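Local coordinates for Baccell_00875 (Bacteroides cellulosilyticus DSM 14838, PDB 5NO8), which is a polysaccharide lyase that probably removes the L-rhamnose caps attached to glucuronic acid on complex arabinogalactan proteins, at residues E281-C286 with Y321-K326. Residues are numbered along the deposited sequence; the frame is centred on the assembly and turned at random.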
loop_
_atom_site.group_PDB
_atom_site.type_symbol
_atom_site.label_atom_id
_atom_site.label_comp_id
_atom_site.label_asym_id
_atom_site.label_seq_id
_atom_site.Cartn_x
_atom_site.Cartn_y
_atom_site.Cartn_z
ATOM N N GLU A 281 -30.434 1.811 7.876
ATOM C CA GLU A 281 -31.790 1.246 7.828
ATOM C C GLU A 281 -31.828 0.059 6.849
ATOM O O GLU A 281 -30.982 -0.024 5.956
ATOM C CB GLU A 281 -32.800 2.303 7.361
ATOM C CG GLU A 281 -32.739 3.651 8.080
ATOM C CD GLU A 281 -33.163 3.600 9.541
ATOM O OE1 GLU A 281 -33.364 2.499 10.100
ATOM O OE2 GLU A 281 -33.297 4.687 10.149
ATOM N N PRO A 282 -32.813 -0.849 7.002
ATOM C CA PRO A 282 -32.982 -1.939 6.030
ATOM C C PRO A 282 -32.963 -1.484 4.566
ATOM O O PRO A 282 -33.574 -0.481 4.201
ATOM C CB PRO A 282 -34.352 -2.534 6.407
ATOM C CG PRO A 282 -34.451 -2.291 7.883
ATOM C CD PRO A 282 -33.815 -0.938 8.094
ATOM N N LEU A 283 -32.218 -2.205 3.742
ATOM C CA LEU A 283 -32.164 -1.930 2.315
ATOM C C LEU A 283 -33.416 -2.445 1.646
ATOM O O LEU A 283 -33.994 -3.427 2.099
ATOM C CB LEU A 283 -30.955 -2.618 1.693
ATOM C CG LEU A 283 -29.620 -2.124 2.219
ATOM C CD1 LEU A 283 -28.505 -2.891 1.540
ATOM C CD2 LEU A 283 -29.452 -0.631 2.004
ATOM N N GLU A 284 -33.834 -1.758 0.591
ATOM C CA GLU A 284 -34.930 -2.222 -0.269
ATOM C C GLU A 284 -34.406 -2.939 -1.527
ATOM O O GLU A 284 -33.448 -2.480 -2.206
ATOM C CB GLU A 284 -35.917 -1.079 -0.586
ATOM C CG GLU A 284 -35.431 0.028 -1.508
ATOM C CD GLU A 284 -35.881 1.444 -1.093
ATOM O OE1 GLU A 284 -37.031 1.606 -0.614
ATOM O OE2 GLU A 284 -35.084 2.410 -1.255
ATOM N N ALA A 285 -35.003 -4.098 -1.784
ATOM C CA ALA A 285 -34.739 -4.881 -2.971
ATOM C C ALA A 285 -33.236 -5.103 -3.152
ATOM O O ALA A 285 -32.671 -4.763 -4.207
ATOM C CB ALA A 285 -35.341 -4.181 -4.180
ATOM N N CYS A 286 -32.598 -5.662 -2.121
ATOM C CA CYS A 286 -31.159 -5.925 -2.175
ATOM C C CYS A 286 -30.915 -7.275 -2.823
ATOM O O CYS A 286 -31.511 -8.265 -2.400
ATOM C CB CYS A 286 -30.552 -5.926 -0.796
ATOM S SG CYS A 286 -28.749 -6.144 -0.859
ATOM N N TYR A 321 -26.666 -4.881 -5.143
ATOM C CA TYR A 321 -27.543 -3.974 -5.873
ATOM C C TYR A 321 -28.681 -3.689 -4.929
ATOM O O TYR A 321 -29.244 -4.626 -4.343
ATOM C CB TYR A 321 -28.077 -4.615 -7.149
ATOM C CG TYR A 321 -26.984 -4.989 -8.105
ATOM C CD1 TYR A 321 -26.484 -4.069 -9.032
ATOM C CD2 TYR A 321 -26.395 -6.243 -8.035
ATOM C CE1 TYR A 321 -25.451 -4.416 -9.887
ATOM C CE2 TYR A 321 -25.363 -6.582 -8.878
ATOM C CZ TYR A 321 -24.904 -5.676 -9.787
ATOM O OH TYR A 321 -23.866 -6.045 -10.587
ATOM N N TYR A 322 -29.008 -2.413 -4.732
ATOM C CA TYR A 322 -29.925 -2.015 -3.651
ATOM C C TYR A 322 -30.570 -0.664 -3.956
ATOM O O TYR A 322 -30.060 0.122 -4.749
ATOM C CB TYR A 322 -29.236 -1.997 -2.259
ATOM C CG TYR A 322 -28.021 -1.125 -2.201
ATOM C CD1 TYR A 322 -26.817 -1.546 -2.773
ATOM C CD2 TYR A 322 -28.060 0.128 -1.614
ATOM C CE1 TYR A 322 -25.702 -0.719 -2.785
ATOM C CE2 TYR A 322 -26.948 0.938 -1.586
ATOM C CZ TYR A 322 -25.765 0.509 -2.182
ATOM O OH TYR A 322 -24.656 1.367 -2.213
ATOM N N ASN A 323 -31.714 -0.433 -3.314
ATOM C CA ASN A 323 -32.413 0.872 -3.362
ATOM C C ASN A 323 -32.667 1.394 -4.776
ATOM O O ASN A 323 -32.457 2.574 -5.091
ATOM C CB ASN A 323 -31.676 1.909 -2.482
ATOM C CG ASN A 323 -31.664 1.539 -1.006
ATOM O OD1 ASN A 323 -31.039 2.225 -0.177
ATOM N ND2 ASN A 323 -32.298 0.455 -0.669
ATOM N N GLY A 324 -33.045 0.480 -5.647
ATOM C CA GLY A 324 -33.450 0.815 -7.007
ATOM C C GLY A 324 -32.325 0.955 -7.997
ATOM O O GLY A 324 -32.378 0.347 -9.054
ATOM N N ASN A 325 -31.342 1.809 -7.701
ATOM C CA ASN A 325 -30.298 2.098 -8.663
ATOM C C ASN A 325 -28.881 2.187 -8.082
ATOM O O ASN A 325 -27.993 2.762 -8.714
ATOM C CB ASN A 325 -30.653 3.403 -9.388
ATOM C CG ASN A 325 -30.542 4.632 -8.497
ATOM O OD1 ASN A 325 -30.552 4.559 -7.280
ATOM N ND2 ASN A 325 -30.425 5.785 -9.130
ATOM N N LYS A 326 -28.676 1.633 -6.899
ATOM C CA LYS A 326 -27.359 1.701 -6.265
ATOM C C LYS A 326 -26.637 0.366 -6.422
ATOM O O LYS A 326 -27.272 -0.717 -6.468
ATOM C CB LYS A 326 -27.493 2.028 -4.781
ATOM C CG LYS A 326 -28.332 3.246 -4.454
ATOM C CD LYS A 326 -27.513 4.500 -4.500
ATOM C CE LYS A 326 -28.346 5.701 -4.097
ATOM N NZ LYS A 326 -27.678 6.937 -4.583
HETATM O O HOH W 1 -32.980 -2.364 -5.819
#
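The tight hairpin turn between strands 314-322 and 326-335 meets the loop that leads into strand 287-290, at the ends of neighbouring interior strands of the mixed eight-stranded sheet. The turn is defined by two backbone bonds between Y322 and K326, N to O in each direction and each 3.0 Å, which close it over N323, G324 and N325. A backbone hydrogen bond joins it to the loop, from N323 N to E284 O, 2.9 Å long; an N-H...O angle of 158° and a donor lying in the carbonyl plane mark it as well formed. Because strand 287-290 pairs antiparallel with 314-322, and T287 bonds to Y321 through the backbone, this bond carries the pairing past the strand ends, but with three steps from E284 to T287 against two from N323 to Y321. The surplus residue falls where A285 adopts positive phi, and a water fills in: it donates to A285 O (2.9 Å) and accepts from G324 N (2.8 Å). Nearby, C286 CA points its hydrogen at Y321 O, 3.2 Å away with 148° at the hydrogen. E284 has CG in the crowded position between N and the carbonyl carbon (chi1 70°), which brings CG within 3.6 Å of N323 CA; its chain crosses the N323 side chain at about a right angle. An alanine at N323 would keep the backbone N-H but remove the carboxamide, and would probably leave the E284 chain and the CD2 methyl of L283 less closely packed. On the buried side, L283 crosses Y322 obliquely, L283 CD2 reaching the ring at Y322 CD2 (4.0 Å) while L283 CD1 approaches Y322 CB. K326 CB sits over one face of that ring, offset toward the rim, and S172, A173 and V258 also touch the tyrosine.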